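PDB 4ZM6: N-acetyl-beta-D glucosaminidase from Rhizomucor miehei CAU432, which probably hydrolyses terminal beta-N-acetylglucosamine residues as a family 3 glycoside hydrolase and carries an acetyl-CoA-binding, GCN5-related region with probable glucosamine N-acetyltransferase activity. Local coordinates for residues Val477-Pro483 with Tyr495-Tyr501. Numbering follows the deposited sequence.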
ATOM      1  N   VAL A 477      25.885   6.599 -29.627  1.00 46.23           N
ATOM      2  CA  VAL A 477      25.618   5.167 -29.526  1.00 43.81           C
ATOM      3  C   VAL A 477      24.144   4.904 -29.205  1.00 42.77           C
ATOM      4  O   VAL A 477      23.633   5.364 -28.184  1.00 40.80           O
ATOM      5  CB  VAL A 477      26.500   4.521 -28.444  1.00 43.67           C
ATOM      6  CG1 VAL A 477      26.230   3.023 -28.352  1.00 42.61           C
ATOM      7  CG2 VAL A 477      27.970   4.800 -28.730  1.00 43.85           C
ATOM      8  N   ALA A 478      23.476   4.159 -30.085  1.00 42.49           N
ATOM      9  CA  ALA A 478      22.078   3.776 -29.895  1.00 42.20           C
ATOM     10  C   ALA A 478      21.972   2.275 -29.647  1.00 41.83           C
ATOM     11  O   ALA A 478      22.240   1.478 -30.551  1.00 42.69           O
ATOM     12  CB  ALA A 478      21.262   4.157 -31.120  1.00 42.89           C
ATOM     13  N   ALA A 479      21.585   1.899 -28.425  1.00 41.55           N
ATOM     14  CA  ALA A 479      21.325   0.497 -28.072  1.00 41.96           C
ATOM     15  C   ALA A 479      19.854   0.156 -28.307  1.00 43.09           C
ATOM     16  O   ALA A 479      18.958   0.795 -27.754  1.00 42.99           O
ATOM     17  CB  ALA A 479      21.707   0.235 -26.627  1.00 42.35           C
ATOM     18  N   VAL A 480      19.605  -0.859 -29.126  1.00 44.36           N
ATOM     19  CA  VAL A 480      18.251  -1.126 -29.601  1.00 45.56           C
ATOM     20  C   VAL A 480      17.612  -2.381 -29.001  1.00 47.48           C
ATOM     21  O   VAL A 480      16.439  -2.652 -29.245  1.00 45.27           O
ATOM     22  CB  VAL A 480      18.204  -1.177 -31.145  1.00 45.48           C
ATOM     23  CG1 VAL A 480      18.757   0.117 -31.715  1.00 45.65           C
ATOM     24  CG2 VAL A 480      18.977  -2.368 -31.700  1.00 44.88           C
ATOM     25  N   MET A 481      18.373  -3.150 -28.228  1.00 51.75           N
ATOM     26  CA  MET A 481      17.796  -4.263 -27.474  1.00 55.29           C
ATOM     27  C   MET A 481      17.692  -3.865 -25.993  1.00 52.66           C
ATOM     28  O   MET A 481      16.875  -3.006 -25.661  1.00 51.50           O
ATOM     29  CB  MET A 481      18.580  -5.550 -27.733  1.00 57.16           C
ATOM     30  CG  MET A 481      18.415  -6.019 -29.168  1.00 58.17           C
ATOM     31  SD  MET A 481      19.182  -7.601 -29.560  1.00 63.04           S
ATOM     32  CE  MET A 481      17.982  -8.754 -28.881  1.00 64.69           C
ATOM     33  N   ASN A 482      18.495  -4.446 -25.108  1.00 48.86           N
ATOM     34  CA  ASN A 482      18.476  -4.011 -23.717  1.00 49.60           C
ATOM     35  C   ASN A 482      19.177  -2.664 -23.566  1.00 47.73           C
ATOM     36  O   ASN A 482      20.173  -2.409 -24.238  1.00 50.04           O
ATOM     37  CB  ASN A 482      19.145  -5.040 -22.804  1.00 52.66           C
ATOM     38  CG  ASN A 482      18.401  -6.360 -22.764  1.00 54.80           C
ATOM     39  OD1 ASN A 482      17.225  -6.444 -23.129  1.00 56.24           O
ATOM     40  ND2 ASN A 482      19.085  -7.404 -22.313  1.00 56.71           N
ATOM     41  N   PRO A 483      18.670  -1.800 -22.670  1.00 46.68           N
ATOM     42  CA  PRO A 483      19.249  -0.470 -22.461  1.00 45.26           C
ATOM     43  C   PRO A 483      20.515  -0.425 -21.600  1.00 43.77           C
ATOM     44  O   PRO A 483      21.093   0.651 -21.420  1.00 42.13           O
ATOM     45  CB  PRO A 483      18.120   0.281 -21.753  1.00 45.00           C
ATOM     46  CG  PRO A 483      17.423  -0.777 -20.980  1.00 46.20           C
ATOM     47  CD  PRO A 483      17.436  -1.980 -21.882  1.00 46.52           C
ATOM     48  N   TYR A 495      24.671   8.741 -25.555  1.00 49.21           N
ATOM     49  CA  TYR A 495      24.083   7.403 -25.591  1.00 46.58           C
ATOM     50  C   TYR A 495      22.564   7.499 -25.445  1.00 45.01           C
ATOM     51  O   TYR A 495      22.061   8.303 -24.656  1.00 42.96           O
ATOM     52  CB  TYR A 495      24.674   6.573 -24.446  1.00 46.64           C
ATOM     53  CG  TYR A 495      24.077   5.192 -24.242  1.00 46.56           C
ATOM     54  CD1 TYR A 495      24.391   4.140 -25.094  1.00 46.54           C
ATOM     55  CD2 TYR A 495      23.224   4.931 -23.170  1.00 46.85           C
ATOM     56  CE1 TYR A 495      23.854   2.877 -24.901  1.00 46.75           C
ATOM     57  CE2 TYR A 495      22.685   3.673 -22.967  1.00 47.01           C
ATOM     58  CZ  TYR A 495      23.005   2.653 -23.836  1.00 47.84           C
ATOM     59  OH  TYR A 495      22.477   1.402 -23.634  1.00 51.52           O
ATOM     60  N   LEU A 496      21.846   6.686 -26.217  1.00 44.56           N
ATOM     61  CA  LEU A 496      20.381   6.635 -26.153  1.00 45.25           C
ATOM     62  C   LEU A 496      19.896   5.196 -26.273  1.00 44.15           C
ATOM     63  O   LEU A 496      20.662   4.308 -26.629  1.00 45.91           O
ATOM     64  CB  LEU A 496      19.738   7.503 -27.246  1.00 46.11           C
ATOM     65  CG  LEU A 496      19.840   7.035 -28.707  1.00 47.01           C
ATOM     66  CD1 LEU A 496      18.634   7.502 -29.509  1.00 46.91           C
ATOM     67  CD2 LEU A 496      21.130   7.509 -29.361  1.00 47.14           C
ATOM     68  N   VAL A 497      18.621   4.974 -25.979  1.00 43.46           N
ATOM     69  CA  VAL A 497      18.059   3.626 -25.963  1.00 43.14           C
ATOM     70  C   VAL A 497      16.668   3.616 -26.595  1.00 43.30           C
ATOM     71  O   VAL A 497      15.903   4.572 -26.443  1.00 42.62           O
ATOM     72  CB  VAL A 497      18.012   3.053 -24.528  1.00 43.37           C
ATOM     73  CG1 VAL A 497      19.424   2.848 -23.997  1.00 42.66           C
ATOM     74  CG2 VAL A 497      17.217   3.958 -23.589  1.00 43.38           C
ATOM     75  N   THR A 498      16.364   2.545 -27.327  1.00 42.43           N
ATOM     76  CA  THR A 498      15.102   2.430 -28.048  1.00 42.40           C
ATOM     77  C   THR A 498      14.230   1.310 -27.509  1.00 44.07           C
ATOM     78  O   THR A 498      13.080   1.174 -27.925  1.00 44.94           O
ATOM     79  CB  THR A 498      15.334   2.192 -29.556  1.00 42.89           C
ATOM     80  OG1 THR A 498      15.678   0.821 -29.798  1.00 41.56           O
ATOM     81  CG2 THR A 498      16.447   3.103 -30.083  1.00 42.20           C
ATOM     82  N   TYR A 499      14.785   0.491 -26.613  1.00 45.85           N
ATOM     83  CA  TYR A 499      14.052  -0.598 -25.957  1.00 47.20           C
ATOM     84  C   TYR A 499      13.529  -1.700 -26.898  1.00 48.47           C
ATOM     85  O   TYR A 499      12.893  -2.649 -26.433  1.00 49.43           O
ATOM     86  CB  TYR A 499      12.887  -0.038 -25.116  1.00 48.26           C
ATOM     87  CG  TYR A 499      13.278   1.080 -24.171  1.00 48.48           C
ATOM     88  CD1 TYR A 499      13.970   0.809 -22.993  1.00 49.46           C
ATOM     89  CD2 TYR A 499      12.955   2.404 -24.450  1.00 48.24           C
ATOM     90  CE1 TYR A 499      14.332   1.825 -22.123  1.00 50.19           C
ATOM     91  CE2 TYR A 499      13.316   3.427 -23.587  1.00 50.34           C
ATOM     92  CZ  TYR A 499      14.003   3.131 -22.423  1.00 51.45           C
ATOM     93  OH  TYR A 499      14.360   4.141 -21.555  1.00 54.76           O
ATOM     94  N   GLU A 500      13.781  -1.578 -28.203  1.00 49.02           N
ATOM     95  CA  GLU A 500      13.405  -2.613 -29.174  1.00 50.61           C
ATOM     96  C   GLU A 500      13.914  -2.236 -30.558  1.00 51.60           C
ATOM     97  O   GLU A 500      14.093  -1.054 -30.858  1.00 52.40           O
ATOM     98  CB  GLU A 500      11.887  -2.830 -29.221  1.00 50.95           C
ATOM     99  CG  GLU A 500      11.081  -1.612 -29.641  1.00 51.50           C
ATOM    100  CD  GLU A 500       9.588  -1.850 -29.521  1.00 52.95           C
ATOM    101  OE1 GLU A 500       8.914  -1.947 -30.572  1.00 53.47           O
ATOM    102  OE2 GLU A 500       9.097  -1.958 -28.375  1.00 53.33           O
ATOM    103  N   TYR A 501      14.134  -3.246 -31.398  1.00 52.29           N
ATOM    104  CA  TYR A 501      14.723  -3.031 -32.721  1.00 53.54           C
ATOM    105  C   TYR A 501      13.695  -3.038 -33.849  1.00 51.54           C
ATOM    106  O   TYR A 501      14.038  -3.283 -35.009  1.00 51.68           O
ATOM    107  CB  TYR A 501      15.842  -4.047 -33.003  1.00 55.84           C
ATOM    108  CG  TYR A 501      15.478  -5.498 -32.769  1.00 58.45           C
ATOM    109  CD1 TYR A 501      14.373  -6.079 -33.383  1.00 62.98           C
ATOM    110  CD2 TYR A 501      16.255  -6.296 -31.944  1.00 59.62           C
ATOM    111  CE1 TYR A 501      14.049  -7.408 -33.168  1.00 65.41           C
ATOM    112  CE2 TYR A 501      15.940  -7.623 -31.725  1.00 62.51           C
ATOM    113  CZ  TYR A 501      14.838  -8.175 -32.340  1.00 64.34           C
ATOM    114  OH  TYR A 501      14.519  -9.491 -32.124  1.00 66.80           O
TER
HETATM  115  O   HOH W   1      17.430  -0.396 -25.491  1.00 37.47           O
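Start with the apolar face that V477, A479, Y495 and V497 share. The Y495 ring lies along the neighbouring strand, its CD1 3.9 Å from V477 CG1 and its CE1 3.8 Å from A479 CB; farther on, P483 CB rests 3.7 Å from V497 CG1. On the other face, A478 CB meets L496 CD2 at 3.8 Å. Past the strands, V480 CG2 touches Y501 CB (3.8 Å), and M481 SD sits 5.1 Å from the Y501 ring centroid, an edge-on Met-aromatic contact. Between the faces runs a parallel ladder: L496 N donates to V477 O (3.0 Å), A479 N to L496 O (3.1 Å) and T498 N to A479 O (3.2 Å). There the ladder stops, though the chains stay as close, and a water joins in, donating to A479 O and M481 O and accepting from Y499 N. Y499 OH hydrogen-bonds T373 OG1 on antiparallel edge strand 373-377, in a mixed sheet consistent with the family 3 alpha/beta sandwich domain; E500 hydrogen-bonds Y368. Finally, Y495 OH donates to P483 O (2.7 Å), so polar bonds and apolar contacts together join the loops leaving these two strands.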